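Local coordinates for protein restriction endonuclease R.BpuJI (Bacillus pumilus, PDB 2VLA) that recognises and binds its specific DNA sequence through this N-terminal recognition domain of a restriction enzyme that probably cleaves DNA as an endonuclease, at residues K112-G118 with W273-N279. Numbering follows the deposited sequence.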
loop_
_atom_site.group_PDB
_atom_site.type_symbol
_atom_site.label_atom_id
_atom_site.label_comp_id
_atom_site.label_asym_id
_atom_site.label_seq_id
_atom_site.Cartn_x
_atom_site.Cartn_y
_atom_site.Cartn_z
ATOM N N LYS A 112 6.207 1.394 5.617
ATOM C CA LYS A 112 5.172 1.767 6.570
ATOM C C LYS A 112 3.817 1.105 6.365
ATOM O O LYS A 112 2.994 1.070 7.282
ATOM C CB LYS A 112 4.990 3.279 6.582
ATOM C CG LYS A 112 6.218 4.033 7.070
ATOM C CD LYS A 112 6.160 4.336 8.535
ATOM C CE LYS A 112 7.238 5.344 8.930
ATOM N NZ LYS A 112 6.740 6.766 8.914
ATOM N N PHE A 113 3.553 0.620 5.161
ATOM C CA PHE A 113 2.251 0.072 4.838
ATOM C C PHE A 113 1.962 -1.123 5.748
ATOM O O PHE A 113 2.874 -1.892 6.086
ATOM C CB PHE A 113 2.179 -0.359 3.348
ATOM C CG PHE A 113 0.956 0.177 2.593
ATOM C CD1 PHE A 113 -0.314 -0.248 2.885
ATOM C CD2 PHE A 113 1.115 1.067 1.575
ATOM C CE1 PHE A 113 -1.405 0.218 2.162
ATOM C CE2 PHE A 113 0.032 1.505 0.844
ATOM C CZ PHE A 113 -1.204 1.084 1.140
ATOM N N GLN A 114 0.693 -1.331 6.048
ATOM C CA GLN A 114 0.258 -2.483 6.771
ATOM C C GLN A 114 -1.215 -2.666 6.579
ATOM O O GLN A 114 -1.913 -1.734 6.102
ATOM C CB GLN A 114 0.556 -2.291 8.267
ATOM C CG GLN A 114 -0.012 -1.004 8.800
ATOM C CD GLN A 114 0.032 -0.941 10.325
ATOM O OE1 GLN A 114 1.089 -0.711 10.913
ATOM N NE2 GLN A 114 -1.117 -1.133 10.962
ATOM N N PHE A 115 -1.716 -3.844 6.961
ATOM C CA PHE A 115 -3.144 -4.053 7.167
ATOM C C PHE A 115 -3.318 -4.514 8.629
ATOM O O PHE A 115 -2.504 -5.299 9.122
ATOM C CB PHE A 115 -3.690 -5.148 6.270
ATOM C CG PHE A 115 -3.526 -4.889 4.773
ATOM C CD1 PHE A 115 -4.131 -3.789 4.141
ATOM C CD2 PHE A 115 -2.795 -5.758 4.008
ATOM C CE1 PHE A 115 -4.031 -3.608 2.714
ATOM C CE2 PHE A 115 -2.698 -5.571 2.581
ATOM C CZ PHE A 115 -3.308 -4.479 1.977
ATOM N N PRO A 116 -4.354 -4.018 9.322
ATOM C CA PRO A 116 -5.278 -2.984 8.879
ATOM C C PRO A 116 -4.621 -1.630 8.876
ATOM O O PRO A 116 -3.493 -1.477 9.353
ATOM C CB PRO A 116 -6.413 -3.026 9.961
ATOM C CG PRO A 116 -6.128 -4.251 10.792
ATOM C CD PRO A 116 -4.657 -4.466 10.696
ATOM N N ASN A 117 -5.322 -0.637 8.344
ATOM C CA ASN A 117 -4.821 0.699 8.326
ATOM C C ASN A 117 -5.944 1.737 8.316
ATOM O O ASN A 117 -7.139 1.395 8.215
ATOM C CB ASN A 117 -3.885 0.884 7.119
ATOM C CG ASN A 117 -4.609 0.708 5.787
ATOM O OD1 ASN A 117 -5.590 1.408 5.520
ATOM N ND2 ASN A 117 -4.169 -0.280 4.978
ATOM N N GLY A 118 -5.569 3.001 8.398
ATOM C CA GLY A 118 -6.537 4.087 8.405
ATOM C C GLY A 118 -6.727 4.758 7.071
ATOM O O GLY A 118 -7.279 5.852 7.000
ATOM N N TRP A 273 -3.397 7.119 12.736
ATOM C CA TRP A 273 -2.874 6.435 11.547
ATOM C C TRP A 273 -2.092 7.420 10.665
ATOM O O TRP A 273 -0.994 7.127 10.208
ATOM C CB TRP A 273 -3.979 5.769 10.720
ATOM C CG TRP A 273 -3.458 5.437 9.335
ATOM C CD1 TRP A 273 -3.626 6.177 8.189
ATOM C CD2 TRP A 273 -2.573 4.377 8.995
ATOM N NE1 TRP A 273 -2.922 5.611 7.152
ATOM C CE2 TRP A 273 -2.260 4.508 7.621
ATOM C CE3 TRP A 273 -2.025 3.303 9.714
ATOM C CZ2 TRP A 273 -1.440 3.625 6.975
ATOM C CZ3 TRP A 273 -1.208 2.442 9.081
ATOM C CH2 TRP A 273 -0.894 2.606 7.721
ATOM N N GLN A 274 -2.661 8.586 10.437
ATOM C CA GLN A 274 -2.029 9.533 9.522
ATOM C C GLN A 274 -0.670 10.012 10.074
ATOM O O GLN A 274 0.289 10.193 9.320
ATOM C CB GLN A 274 -2.940 10.722 9.235
ATOM C CG GLN A 274 -2.489 11.588 8.048
ATOM C CD GLN A 274 -2.689 10.899 6.706
ATOM O OE1 GLN A 274 -3.282 9.828 6.634
ATOM N NE2 GLN A 274 -2.222 11.542 5.621
ATOM N N GLN A 275 -0.586 10.162 11.394
ATOM C CA GLN A 275 0.660 10.568 12.040
ATOM C C GLN A 275 1.734 9.477 11.937
ATOM O O GLN A 275 2.913 9.771 11.743
ATOM C CB GLN A 275 0.405 10.906 13.514
ATOM C CG GLN A 275 1.676 11.143 14.329
ATOM C CD GLN A 275 2.472 12.352 13.856
ATOM O OE1 GLN A 275 1.904 13.350 13.401
ATOM N NE2 GLN A 275 3.797 12.282 13.997
ATOM N N TYR A 276 1.329 8.226 12.126
ATOM C CA TYR A 276 2.237 7.103 11.942
ATOM C C TYR A 276 2.737 7.017 10.491
ATOM O O TYR A 276 3.935 6.886 10.231
ATOM C CB TYR A 276 1.551 5.785 12.338
ATOM C CG TYR A 276 2.190 4.597 11.712
ATOM C CD1 TYR A 276 3.409 4.125 12.153
ATOM C CD2 TYR A 276 1.596 3.964 10.641
ATOM C CE1 TYR A 276 4.022 3.063 11.521
ATOM C CE2 TYR A 276 2.195 2.926 10.008
ATOM C CZ TYR A 276 3.406 2.481 10.420
ATOM O OH TYR A 276 4.009 1.436 9.772
ATOM N N TYR A 277 1.812 7.077 9.556
ATOM C CA TYR A 277 2.101 6.734 8.150
ATOM C C TYR A 277 2.822 7.836 7.410
ATOM O O TYR A 277 3.666 7.563 6.574
ATOM C CB TYR A 277 0.808 6.397 7.431
ATOM C CG TYR A 277 1.002 5.991 5.968
ATOM C CD1 TYR A 277 1.621 4.800 5.642
ATOM C CD2 TYR A 277 0.509 6.770 4.934
ATOM C CE1 TYR A 277 1.788 4.413 4.352
ATOM C CE2 TYR A 277 0.644 6.371 3.644
ATOM C CZ TYR A 277 1.291 5.197 3.356
ATOM O OH TYR A 277 1.428 4.798 2.036
ATOM N N SER A 278 2.494 9.086 7.732
ATOM C CA SER A 278 2.948 10.218 6.931
ATOM C C SER A 278 4.224 10.882 7.462
ATOM O O SER A 278 4.943 11.537 6.704
ATOM C CB SER A 278 1.852 11.258 6.844
ATOM O OG SER A 278 1.764 12.018 8.034
ATOM N N ASN A 279 4.502 10.698 8.760
ATOM C CA ASN A 279 5.465 11.548 9.493
ATOM C C ASN A 279 6.542 10.721 10.161
ATOM O O ASN A 279 6.413 9.530 10.285
ATOM C CB ASN A 279 4.744 12.372 10.589
ATOM C CG ASN A 279 3.917 13.519 10.019
ATOM O OD1 ASN A 279 4.139 13.950 8.904
ATOM N ND2 ASN A 279 2.933 13.992 10.792
HETATM O O HOH W 1 6.416 8.469 6.562
HETATM O O HOH W 2 6.147 6.485 11.750
HETATM O O HOH W 3 3.647 -1.700 10.306
#
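Lys112, the last residue of helix 102-112, reaches the C-terminal end of helix 263-278, where the final carbonyls have no amide of a next turn to bond. CB of Lys112 packs 3.8 Å from CD1 of Tyr277, and the rest of the chain carries the ammonium on to the helix end. The charge suits such a cluster of acceptors: NZ of Lys112 donates to O of Tyr276 at 3.1 Å and, weakly, to O of Asn279 at 3.1 Å. Two waters bridge NZ of Lys112, one to O of Tyr277 and one to O of Tyr276. In return, the Tyr276 hydroxyl donates to O of Lys112 at 2.7 Å, so one helix end is tied to the other in both directions. Trp273, one turn earlier, supplies a broad flat surface for the loop after Lys112. CB of Asn117 sits 3.6 Å from the centroid of the indole six-membered ring and CA of Gly118 3.8 Å from that of the five-membered ring, both as CH-pi contacts over the face. A side chain on Gly118 would clash with CB of Trp273. The loop holds its own shape through the cis peptide before Pro116 and hydrogen bonds from ND2 of Asn117 to O of Gln114 and from NE2 of Gln114 to O of Pro116, while OD1 of Asn117 accepts from N of Met119. Tyr277 points its edge at the face of Phe113 and hydrogen-bonds Leu76 through its hydroxyl. The arrangement, a lysine ammonium hydrogen-bonded to carbonyls at a helix end beside a loop packed on an indole face, joins two distant helices inside the BpuJI DNA-recognition domain.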